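Local atomic coordinates of tannase (Lactobacillus plantarum, PDB entry 4JUI), a protein that hydrolyses the galloyl ester bonds of tannins, probably as a serine esterase of the alpha/beta-hydrolase family. Residues A216-F221 and K344-F349; H316-F321 and P447-H452; K338-M343 and G417-D422. The protein carries 1 engineered substitution. All coordinates share one frame; numbering follows the deposited sequence.

How the interactions relate
All three interactions reach the bound ethyl 3,4,5-trihydroxybenzoate, each through a different residue or pair: K344 and F349, H452, and D422. Along the chain the order is 216-221, 316-321, 338-343, 344-349, 417-422 and 447-452. The first four lie in the long excursion between the neighbouring parallel strands 200-204 and 411-415, and the last two follow strands 411-415 and 441-445 of the central mixed sheet. Interaction 3 is the middle member, its centre about 8 Å from that of interaction 2 and about 12 Å from that of interaction 1. The E218-R342 salt bridge ties interactions 1 and 3, and the D420-H452 hydrogen bond ties interactions 2 and 3, so excursion and sheet loops together frame the ligand, its hydroxyls as well as its ester.

Interaction 1. Residues A216-F221 and K344-F349; sequences AYEWQF and KAVPAF. With EGR (ethyl 3,4,5-trihydroxybenzoate), chain C.
The last turn and a half of helix 210-221 passes the irregular loop 344-349, bringing the CA atoms of Y217 and A348 to 7.0 Å of each other. Y217 is the centre of the contact. Its CG stands anti to the backbone N (chi1 -154°), which directs the ring from the helix into the loop. A348 CB sits over one face in a CH-pi contact, 4.0 Å from the Y217 ring centroid, while F221 CD2 of the same helix lies against the opposite face. F349 receives Y217 CD2 at the edge of its own ring. At the far end, K344 N donates a fairly straight bond to Y217 OH, with an N-O distance of 3.0 Å and an N-H...O angle of 162°. The same hydroxyl is hydrogen-bonded to M343 N and R421 O, so three backbone groups grip it and fix the tilt of the ring. Loop 344-349 belongs to the excursion between strands 200-204 and 411-415, the place where alpha/beta-hydrolases commonly carry a lid or cap, and here it supplies part of the ligand pocket. From beside the Y217 ring the K344 side chain runs on straight from CG to the ammonium; K344 NZ donates to O13 of the gallate ester at 2.6 Å and to O11 at 2.8 Å. F349 CE2 also approaches O11, at 3.8 Å. One residue on from Y217, E218 curls at chi2 so that OE2 comes 3.5 Å from V346 CG2, and a water bridges E218 OE2 to A348 N. E218 OE1 is engaged by R342 in a salt bridge and by S259 OG. The peptide bond before P347 is cis, turning the loop between V346 and A348; beyond it, D214 accepts a hydrogen bond from F349 N.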
loop_
_atom_site.group_PDB
_atom_site.type_symbol
_atom_site.label_atom_id
_atom_site.label_comp_id
_atom_site.label_asym_id
_atom_site.label_seq_id
_atom_site.Cartn_x
_atom_site.Cartn_y
_atom_site.Cartn_z
ATOM N N ALA A 216 8.835 13.974 -6.809
ATOM C CA ALA A 216 9.161 13.841 -5.393
ATOM C C ALA A 216 10.515 13.170 -5.231
ATOM O O ALA A 216 11.314 13.567 -4.373
ATOM C CB ALA A 216 8.095 13.048 -4.672
ATOM N N TYR A 217 10.778 12.161 -6.062
ATOM C CA TYR A 217 11.990 11.371 -5.899
ATOM C C TYR A 217 13.225 12.217 -6.155
ATOM O O TYR A 217 14.233 12.092 -5.458
ATOM C CB TYR A 217 11.977 10.152 -6.822
ATOM C CG TYR A 217 12.826 9.020 -6.307
ATOM C CD1 TYR A 217 14.086 8.774 -6.835
ATOM C CD2 TYR A 217 12.362 8.195 -5.283
ATOM C CE1 TYR A 217 14.874 7.729 -6.357
ATOM C CE2 TYR A 217 13.133 7.154 -4.799
ATOM C CZ TYR A 217 14.384 6.927 -5.336
ATOM O OH TYR A 217 15.157 5.905 -4.853
ATOM N N GLU A 218 13.147 13.070 -7.166
ATOM C CA GLU A 218 14.268 13.932 -7.501
ATOM C C GLU A 218 14.406 15.106 -6.554
ATOM O O GLU A 218 15.517 15.576 -6.314
ATOM C CB GLU A 218 14.192 14.398 -8.962
ATOM C CG GLU A 218 14.238 13.216 -9.922
ATOM C CD GLU A 218 15.339 12.224 -9.561
ATOM O OE1 GLU A 218 16.499 12.657 -9.361
ATOM O OE2 GLU A 218 15.052 11.009 -9.473
ATOM N N TRP A 219 13.295 15.594 -6.022
ATOM C CA TRP A 219 13.398 16.603 -4.975
ATOM C C TRP A 219 14.229 16.037 -3.820
ATOM O O TRP A 219 15.078 16.727 -3.253
ATOM C CB TRP A 219 12.013 17.052 -4.491
ATOM C CG TRP A 219 12.067 17.874 -3.211
ATOM C CD1 TRP A 219 12.323 19.211 -3.104
ATOM C CD2 TRP A 219 11.870 17.398 -1.870
ATOM N NE1 TRP A 219 12.300 19.593 -1.787
ATOM C CE2 TRP A 219 12.017 18.503 -1.009
ATOM C CE3 TRP A 219 11.576 16.148 -1.318
ATOM C CZ2 TRP A 219 11.891 18.392 0.383
ATOM C CZ3 TRP A 219 11.449 16.037 0.054
ATOM C CH2 TRP A 219 11.605 17.153 0.893
ATOM N N GLN A 220 14.002 14.766 -3.505
ATOM C CA GLN A 220 14.724 14.112 -2.420
ATOM C C GLN A 220 16.167 13.763 -2.773
ATOM O O GLN A 220 17.079 14.023 -1.986
ATOM C CB GLN A 220 13.994 12.836 -1.974
ATOM C CG GLN A 220 14.677 12.155 -0.800
ATOM C CD GLN A 220 13.771 11.149 -0.154
ATOM O OE1 GLN A 220 12.616 11.455 0.148
ATOM N NE2 GLN A 220 14.274 9.932 0.048
ATOM N N PHE A 221 16.380 13.174 -3.948
ATOM C CA PHE A 221 17.684 12.573 -4.246
ATOM C C PHE A 221 18.568 13.307 -5.240
ATOM O O PHE A 221 19.668 12.834 -5.550
ATOM C CB PHE A 221 17.534 11.113 -4.679
ATOM C CG PHE A 221 17.230 10.172 -3.547
ATOM C CD1 PHE A 221 18.159 9.965 -2.532
ATOM C CD2 PHE A 221 16.033 9.482 -3.509
ATOM C CE1 PHE A 221 17.887 9.088 -1.489
ATOM C CE2 PHE A 221 15.745 8.592 -2.469
ATOM C CZ PHE A 221 16.683 8.400 -1.457
ATOM N N LYS A 344 16.621 4.305 -6.996
ATOM C CA LYS A 344 16.129 4.317 -8.369
ATOM C C LYS A 344 16.772 5.403 -9.208
ATOM O O LYS A 344 17.215 6.423 -8.680
ATOM C CB LYS A 344 14.615 4.504 -8.364
ATOM C CG LYS A 344 13.880 3.313 -7.764
ATOM C CD LYS A 344 12.388 3.553 -7.688
ATOM C CE LYS A 344 11.696 2.304 -7.146
ATOM N NZ LYS A 344 10.224 2.467 -7.045
ATOM N N ALA A 345 16.810 5.177 -10.518
ATOM C CA ALA A 345 17.381 6.140 -11.465
ATOM C C ALA A 345 16.346 7.199 -11.853
ATOM O O ALA A 345 15.394 7.432 -11.107
ATOM C CB ALA A 345 17.911 5.432 -12.695
ATOM N N VAL A 346 16.538 7.837 -13.009
ATOM C CA VAL A 346 15.735 9.000 -13.402
ATOM C C VAL A 346 15.155 8.875 -14.810
ATOM O O VAL A 346 15.904 8.755 -15.779
ATOM C CB VAL A 346 16.581 10.300 -13.389
ATOM C CG1 VAL A 346 15.674 11.508 -13.643
ATOM C CG2 VAL A 346 17.305 10.459 -12.055
ATOM N N PRO A 347 13.819 8.938 -14.940
ATOM C CA PRO A 347 12.809 9.051 -13.881
ATOM C C PRO A 347 12.711 7.745 -13.107
ATOM O O PRO A 347 13.005 6.691 -13.677
ATOM C CB PRO A 347 11.504 9.266 -14.659
ATOM C CG PRO A 347 11.926 9.733 -16.024
ATOM C CD PRO A 347 13.217 9.016 -16.284
ATOM N N ALA A 348 12.303 7.809 -11.843
ATOM C CA ALA A 348 12.256 6.623 -10.995
ATOM C C ALA A 348 11.056 5.723 -11.284
ATOM O O ALA A 348 11.108 4.507 -11.056
ATOM C CB ALA A 348 12.267 7.038 -9.527
ATOM N N PHE A 349 9.972 6.326 -11.769
ATOM C CA PHE A 349 8.709 5.609 -11.939
ATOM C C PHE A 349 8.240 5.524 -13.385
ATOM O O PHE A 349 7.988 4.430 -13.898
ATOM C CB PHE A 349 7.632 6.244 -11.055
ATOM C CG PHE A 349 7.896 6.075 -9.580
ATOM C CD1 PHE A 349 8.742 6.956 -8.910
ATOM C CD2 PHE A 349 7.301 5.046 -8.875
ATOM C CE1 PHE A 349 8.998 6.796 -7.559
ATOM C CE2 PHE A 349 7.543 4.883 -7.519
ATOM C CZ PHE A 349 8.391 5.753 -6.862
HETATM C C01 EGR C . 8.308 -4.719 -5.148
HETATM C C02 EGR C . 8.173 -4.133 -3.772
HETATM O O03 EGR C . 7.042 -3.369 -3.447
HETATM C C04 EGR C . 6.136 -2.872 -4.384
HETATM O O05 EGR C . 4.927 -3.081 -4.322
HETATM C C06 EGR C . 6.595 -1.799 -5.296
HETATM C C07 EGR C . 5.792 -1.433 -6.361
HETATM C C08 EGR C . 6.229 -0.451 -7.224
HETATM O O09 EGR C . 5.437 -0.082 -8.286
HETATM C C10 EGR C . 7.459 0.160 -7.010
HETATM O O11 EGR C . 7.886 1.148 -7.870
HETATM C C12 EGR C . 8.252 -0.208 -5.933
HETATM O O13 EGR C . 9.469 0.380 -5.705
HETATM C C14 EGR C . 7.814 -1.191 -5.072
HETATM O O HOH W 1 12.681 10.344 -10.647
#

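Interaction 2. Residues H316-F321 and P447-H452; sequences HKYAGF and PWDIPH. With EGR (ethyl 3,4,5-trihydroxybenzoate), chain C.
D449 presents its two carboxylate oxygens to two different neighbours. K317 NZ forms a salt bridge with D449 OD2 at 2.7 Å, on the syn lone pair, at the end of a fully extended lysine chain that comes in across the carboxylate. Y318 OH donates to D449 OD1 at 2.5 Å, also from the syn side but tilted out of the carboxylate plane. The carboxylate reaches both because CG lies anti to the backbone N (chi1 -158°). Replacing D449 with an alanine would probably leave the K317 ammonium without its counter-charge and the Y318 hydroxyl without its acceptor, letting the lysine end swing into solvent. Beside these two polar bonds lies an aromatic cluster. The edge of Y318 points at the face of W448 in an offset edge-to-face stack, with planes 77° apart, and W448 in turn aims its own edge at the face of F321. Here F321 CE2 and W448 CZ3 come to 3.5 Å, tighter than Y318 CD2 and W448 CZ2 at 3.9 Å. W448 and D449 are the central residues of a type II beta turn from P447 to I450, closed by a weak bond. The turn follows strand 441-445, the last of the sheet, in the loop where alpha/beta-hydrolases place the histidine of the catalytic triad. H452 probably takes that position: NE2 donates to the ester oxygen O03 of the ligand at 2.8 Å, while ND1 is hydrogen-bonded to D420 OD2, an arrangement consistent with the Asp-His pair of a triad. Further out, Y336 adds its ring against both Y318 and F321, and helix 292-310 backs W448 and F321 through A305.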
loop_
_atom_site.group_PDB
_atom_site.type_symbol
_atom_site.label_atom_id
_atom_site.label_comp_id
_atom_site.label_asym_id
_atom_site.label_seq_id
_atom_site.Cartn_x
_atom_site.Cartn_y
_atom_site.Cartn_z
ATOM N N HIS A 316 23.681 6.808 14.784
ATOM C CA HIS A 316 24.774 7.249 13.933
ATOM C C HIS A 316 25.201 6.182 12.927
ATOM O O HIS A 316 26.234 6.334 12.261
ATOM C CB HIS A 316 25.946 7.724 14.780
ATOM C CG HIS A 316 25.632 8.933 15.605
ATOM N ND1 HIS A 316 25.249 10.135 15.043
ATOM C CD2 HIS A 316 25.643 9.127 16.942
ATOM C CE1 HIS A 316 25.049 11.018 16.002
ATOM N NE2 HIS A 316 25.278 10.439 17.166
ATOM N N LYS A 317 24.401 5.118 12.815
ATOM C CA LYS A 317 24.493 4.209 11.676
ATOM C C LYS A 317 24.419 5.033 10.389
ATOM O O LYS A 317 25.152 4.781 9.429
ATOM C CB LYS A 317 23.350 3.192 11.699
ATOM C CG LYS A 317 23.330 2.279 10.488
ATOM C CD LYS A 317 22.313 1.155 10.647
ATOM C CE LYS A 317 22.183 0.344 9.360
ATOM N NZ LYS A 317 21.217 -0.788 9.525
ATOM N N TYR A 318 23.536 6.030 10.386
ATOM C CA TYR A 318 23.424 6.962 9.268
ATOM C C TYR A 318 24.004 8.322 9.636
ATOM O O TYR A 318 24.118 8.645 10.812
ATOM C CB TYR A 318 21.965 7.110 8.842
ATOM C CG TYR A 318 21.364 5.802 8.409
ATOM C CD1 TYR A 318 21.591 5.297 7.135
ATOM C CD2 TYR A 318 20.579 5.062 9.278
ATOM C CE1 TYR A 318 21.049 4.088 6.742
ATOM C CE2 TYR A 318 20.039 3.860 8.896
ATOM C CZ TYR A 318 20.273 3.379 7.626
ATOM O OH TYR A 318 19.728 2.175 7.250
ATOM N N ALA A 319 24.355 9.113 8.627
ATOM C CA ALA A 319 24.982 10.417 8.833
ATOM C C ALA A 319 23.956 11.524 9.070
ATOM O O ALA A 319 22.783 11.373 8.734
ATOM C CB ALA A 319 25.856 10.775 7.641
ATOM N N GLY A 320 24.398 12.631 9.665
ATOM C CA GLY A 320 23.575 13.827 9.722
ATOM C C GLY A 320 22.869 14.178 11.019
ATOM O O GLY A 320 22.454 15.325 11.189
ATOM N N PHE A 321 22.720 13.220 11.933
ATOM C CA PHE A 321 21.994 13.490 13.173
ATOM C C PHE A 321 22.834 14.219 14.208
ATOM O O PHE A 321 23.973 13.834 14.478
ATOM C CB PHE A 321 21.387 12.203 13.755
ATOM C CG PHE A 321 20.216 11.699 12.972
ATOM C CD1 PHE A 321 18.958 12.261 13.145
ATOM C CD2 PHE A 321 20.372 10.692 12.029
ATOM C CE1 PHE A 321 17.874 11.822 12.394
ATOM C CE2 PHE A 321 19.283 10.242 11.274
ATOM C CZ PHE A 321 18.037 10.809 11.463
ATOM N N PRO A 447 9.203 4.726 10.770
ATOM C CA PRO A 447 9.933 3.949 11.788
ATOM C C PRO A 447 11.432 3.805 11.505
ATOM O O PRO A 447 11.823 3.499 10.377
ATOM C CB PRO A 447 9.260 2.571 11.733
ATOM C CG PRO A 447 7.925 2.818 11.101
ATOM C CD PRO A 447 8.124 3.947 10.138
ATOM N N TRP A 448 12.252 4.018 12.534
ATOM C CA TRP A 448 13.707 4.024 12.402
ATOM C C TRP A 448 14.292 2.769 11.756
ATOM O O TRP A 448 13.977 1.649 12.162
ATOM C CB TRP A 448 14.377 4.236 13.771
ATOM C CG TRP A 448 15.870 4.220 13.657
ATOM C CD1 TRP A 448 16.714 3.184 13.951
ATOM C CD2 TRP A 448 16.689 5.282 13.170
ATOM N NE1 TRP A 448 18.012 3.550 13.683
ATOM C CE2 TRP A 448 18.022 4.830 13.196
ATOM C CE3 TRP A 448 16.423 6.570 12.702
ATOM C CZ2 TRP A 448 19.089 5.629 12.784
ATOM C CZ3 TRP A 448 17.476 7.363 12.298
ATOM C CH2 TRP A 448 18.796 6.891 12.343
ATOM N N ASP A 449 15.166 2.988 10.771
ATOM C CA ASP A 449 15.956 1.944 10.109
ATOM C C ASP A 449 15.111 0.782 9.601
ATOM O O ASP A 449 15.575 -0.357 9.538
ATOM C CB ASP A 449 17.070 1.431 11.028
ATOM C CG ASP A 449 18.212 0.771 10.263
ATOM O OD1 ASP A 449 18.348 1.016 9.047
ATOM O OD2 ASP A 449 18.979 0.003 10.877
ATOM N N ILE A 450 13.867 1.072 9.242
ATOM C CA ILE A 450 13.025 0.057 8.633
ATOM C C ILE A 450 13.123 0.175 7.115
ATOM O O ILE A 450 12.976 1.265 6.553
ATOM C CB ILE A 450 11.568 0.181 9.097
ATOM C CG1 ILE A 450 11.458 -0.193 10.579
ATOM C CG2 ILE A 450 10.659 -0.692 8.232
ATOM C CD1 ILE A 450 11.781 -1.650 10.869
ATOM N N PRO A 451 13.416 -0.949 6.442
ATOM C CA PRO A 451 13.542 -0.923 4.979
ATOM C C PRO A 451 12.184 -1.069 4.298
ATOM O O PRO A 451 11.141 -0.966 4.944
ATOM C CB PRO A 451 14.398 -2.162 4.690
ATOM C CG PRO A 451 14.013 -3.116 5.775
ATOM C CD PRO A 451 13.734 -2.276 7.002
ATOM N N HIS A 452 12.203 -1.292 2.988
ATOM C CA HIS A 452 10.978 -1.487 2.229
ATOM C C HIS A 452 10.368 -2.815 2.678
ATOM O O HIS A 452 10.898 -3.882 2.376
ATOM C CB HIS A 452 11.303 -1.490 0.734
ATOM C CG HIS A 452 10.099 -1.435 -0.157
ATOM N ND1 HIS A 452 9.207 -0.381 -0.144
ATOM C CD2 HIS A 452 9.658 -2.298 -1.098
ATOM C CE1 HIS A 452 8.259 -0.609 -1.039
ATOM N NE2 HIS A 452 8.505 -1.761 -1.629
HETATM C C01 EGR C . 8.308 -4.719 -5.148
HETATM C C02 EGR C . 8.173 -4.133 -3.772
HETATM O O03 EGR C . 7.042 -3.369 -3.447
HETATM C C04 EGR C . 6.136 -2.872 -4.384
HETATM O O05 EGR C . 4.927 -3.081 -4.322
HETATM C C06 EGR C . 6.595 -1.799 -5.296
HETATM C C07 EGR C . 5.792 -1.433 -6.361
HETATM C C08 EGR C . 6.229 -0.451 -7.224
HETATM O O09 EGR C . 5.437 -0.082 -8.286
HETATM C C10 EGR C . 7.459 0.160 -7.010
HETATM O O11 EGR C . 7.886 1.148 -7.870
HETATM C C12 EGR C . 8.252 -0.208 -5.933
HETATM O O13 EGR C . 9.469 0.380 -5.705
HETATM C C14 EGR C . 7.814 -1.191 -5.072
#

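Interaction 3. Residues K338-M343 and G417-D422; sequences KSLTRM and GAADRD. With EGR (ethyl 3,4,5-trihydroxybenzoate), chain C.
R421 lays one face of its guanidinium against M343, whose CB is 3.6 Å from R421 NH1. Bends at chi2 (111°) and chi3 (72°) fold the arginine back toward the end of helix 333-340, where it grips T341 side-on with two nitrogens. R421 NE donates to T341 O at 3.0 Å from above the carbonyl plane, and R421 NH2 to T341 OG1 at 2.9 Å; a weak bond of 3.3 Å also joins R421 NE to L340 O. The arginine thereby holds T341 O, and more loosely L340 O, just where the helix ends and T341 leaves helical geometry with positive phi, and H228 O takes a further bond from NH2. L340 packs its CG against R421 CG, the two side chains running antiparallel, and its CD1 rests 3.6 Å from A419 CA. Segment 417-422 follows strand 411-415 and opens with a type I beta turn, in the loop where alpha/beta-hydrolases usually carry the triad aspartate. D420 would suit that role through its link to H452; its OD1 accepts from D422 N in an Asx turn. M343, its chain straight, carries its sulfur to D422, with SD 3.3 Å from OD1. The other oxygen, D422 OD2, accepts a hydrogen bond of 2.8 Å from the ligand hydroxyl O13.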
loop_
_atom_site.group_PDB
_atom_site.type_symbol
_atom_site.label_atom_id
_atom_site.label_comp_id
_atom_site.label_asym_id
_atom_site.label_seq_id
_atom_site.Cartn_x
_atom_site.Cartn_y
_atom_site.Cartn_z
ATOM N N LYS A 338 22.284 11.048 1.665
ATOM C CA LYS A 338 23.489 10.530 1.023
ATOM C C LYS A 338 23.940 9.218 1.673
ATOM O O LYS A 338 24.373 8.293 0.984
ATOM C CB LYS A 338 24.609 11.571 1.047
ATOM C CG LYS A 338 25.908 11.071 0.446
ATOM C CD LYS A 338 26.946 12.174 0.411
ATOM C CE LYS A 338 28.274 11.646 -0.097
ATOM N NZ LYS A 338 29.325 12.706 -0.069
ATOM N N SER A 339 23.836 9.122 2.995
ATOM C CA SER A 339 24.226 7.888 3.671
ATOM C C SER A 339 23.205 6.771 3.450
ATOM O O SER A 339 23.561 5.597 3.386
ATOM C CB SER A 339 24.456 8.124 5.162
ATOM O OG SER A 339 23.259 8.506 5.806
ATOM N N LEU A 340 21.935 7.141 3.327
ATOM C CA LEU A 340 20.887 6.162 3.054
ATOM C C LEU A 340 21.031 5.556 1.651
ATOM O O LEU A 340 20.722 4.378 1.446
ATOM C CB LEU A 340 19.521 6.842 3.184
ATOM C CG LEU A 340 18.274 5.977 3.310
ATOM C CD1 LEU A 340 18.385 5.162 4.586
ATOM C CD2 LEU A 340 17.033 6.853 3.339
ATOM N N THR A 341 21.523 6.377 0.719
ATOM C CA THR A 341 21.683 6.072 -0.724
ATOM C C THR A 341 20.414 6.150 -1.581
ATOM O O THR A 341 19.317 5.832 -1.138
ATOM C CB THR A 341 22.378 4.717 -1.029
ATOM O OG1 THR A 341 21.460 3.644 -0.800
ATOM C CG2 THR A 341 23.621 4.535 -0.187
ATOM N N ARG A 342 20.598 6.586 -2.823
ATOM C CA ARG A 342 19.540 6.580 -3.824
ATOM C C ARG A 342 19.335 5.152 -4.349
ATOM O O ARG A 342 20.312 4.427 -4.568
ATOM C CB ARG A 342 19.945 7.509 -4.976
ATOM C CG ARG A 342 19.078 7.387 -6.216
ATOM C CD ARG A 342 19.733 8.028 -7.427
ATOM N NE ARG A 342 19.540 9.474 -7.477
ATOM C CZ ARG A 342 18.486 10.074 -8.027
ATOM N NH1 ARG A 342 18.423 11.399 -8.032
ATOM N NH2 ARG A 342 17.505 9.362 -8.580
ATOM N N MET A 343 18.082 4.744 -4.546
ATOM C CA MET A 343 17.786 3.408 -5.073
ATOM C C MET A 343 17.512 3.417 -6.573
ATOM O O MET A 343 18.093 2.633 -7.330
ATOM C CB MET A 343 16.586 2.797 -4.344
ATOM C CG MET A 343 16.094 1.488 -4.957
ATOM S SD MET A 343 14.541 0.921 -4.230
ATOM C CE MET A 343 14.252 -0.566 -5.197
ATOM N N GLY A 417 9.053 3.175 6.226
ATOM C CA GLY A 417 10.306 3.012 6.950
ATOM C C GLY A 417 11.307 4.120 6.681
ATOM O O GLY A 417 11.412 4.622 5.564
ATOM N N ALA A 418 12.063 4.501 7.707
ATOM C CA ALA A 418 13.029 5.585 7.543
ATOM C C ALA A 418 14.192 5.193 6.635
ATOM O O ALA A 418 14.958 6.060 6.191
ATOM C CB ALA A 418 13.535 6.082 8.917
ATOM N N ALA A 419 14.333 3.898 6.359
ATOM C CA ALA A 419 15.382 3.432 5.452
ATOM C C ALA A 419 14.804 2.927 4.131
ATOM O O ALA A 419 15.504 2.283 3.342
ATOM C CB ALA A 419 16.228 2.355 6.121
ATOM N N ASP A 420 13.531 3.234 3.895
ATOM C CA ASP A 420 12.842 2.839 2.664
ATOM C C ASP A 420 13.022 3.925 1.600
ATOM O O ASP A 420 12.484 5.020 1.725
ATOM C CB ASP A 420 11.350 2.611 2.960
ATOM C CG ASP A 420 10.563 2.084 1.754
ATOM O OD1 ASP A 420 10.934 2.362 0.594
ATOM O OD2 ASP A 420 9.536 1.399 1.974
ATOM N N ARG A 421 13.750 3.591 0.542
ATOM C CA ARG A 421 14.025 4.535 -0.539
ATOM C C ARG A 421 13.273 4.198 -1.818
ATOM O O ARG A 421 13.627 4.697 -2.888
ATOM C CB ARG A 421 15.527 4.573 -0.835
ATOM C CG ARG A 421 16.401 4.635 0.398
ATOM C CD ARG A 421 17.173 3.338 0.596
ATOM N NE ARG A 421 18.241 3.161 -0.384
ATOM C CZ ARG A 421 18.334 2.129 -1.217
ATOM N NH1 ARG A 421 17.416 1.173 -1.198
ATOM N NH2 ARG A 421 19.345 2.057 -2.073
ATOM N N ASP A 422 12.249 3.353 -1.718
ATOM C CA ASP A 422 11.478 2.954 -2.903
ATOM C C ASP A 422 10.629 4.096 -3.475
ATOM O O ASP A 422 10.321 4.135 -4.672
ATOM C CB ASP A 422 10.614 1.728 -2.578
ATOM C CG ASP A 422 11.383 0.426 -2.685
ATOM O OD1 ASP A 422 12.338 0.237 -1.905
ATOM O OD2 ASP A 422 11.031 -0.413 -3.548
HETATM C C01 EGR C . 8.308 -4.719 -5.148
HETATM C C02 EGR C . 8.173 -4.133 -3.772
HETATM O O03 EGR C . 7.042 -3.369 -3.447
HETATM C C04 EGR C . 6.136 -2.872 -4.384
HETATM O O05 EGR C . 4.927 -3.081 -4.322
HETATM C C06 EGR C . 6.595 -1.799 -5.296
HETATM C C07 EGR C . 5.792 -1.433 -6.361
HETATM C C08 EGR C . 6.229 -0.451 -7.224
HETATM O O09 EGR C . 5.437 -0.082 -8.286
HETATM C C10 EGR C . 7.459 0.160 -7.010
HETATM O O11 EGR C . 7.886 1.148 -7.870
HETATM C C12 EGR C . 8.252 -0.208 -5.933
HETATM O O13 EGR C . 9.469 0.380 -5.705
HETATM C C14 EGR C . 7.814 -1.191 -5.072
#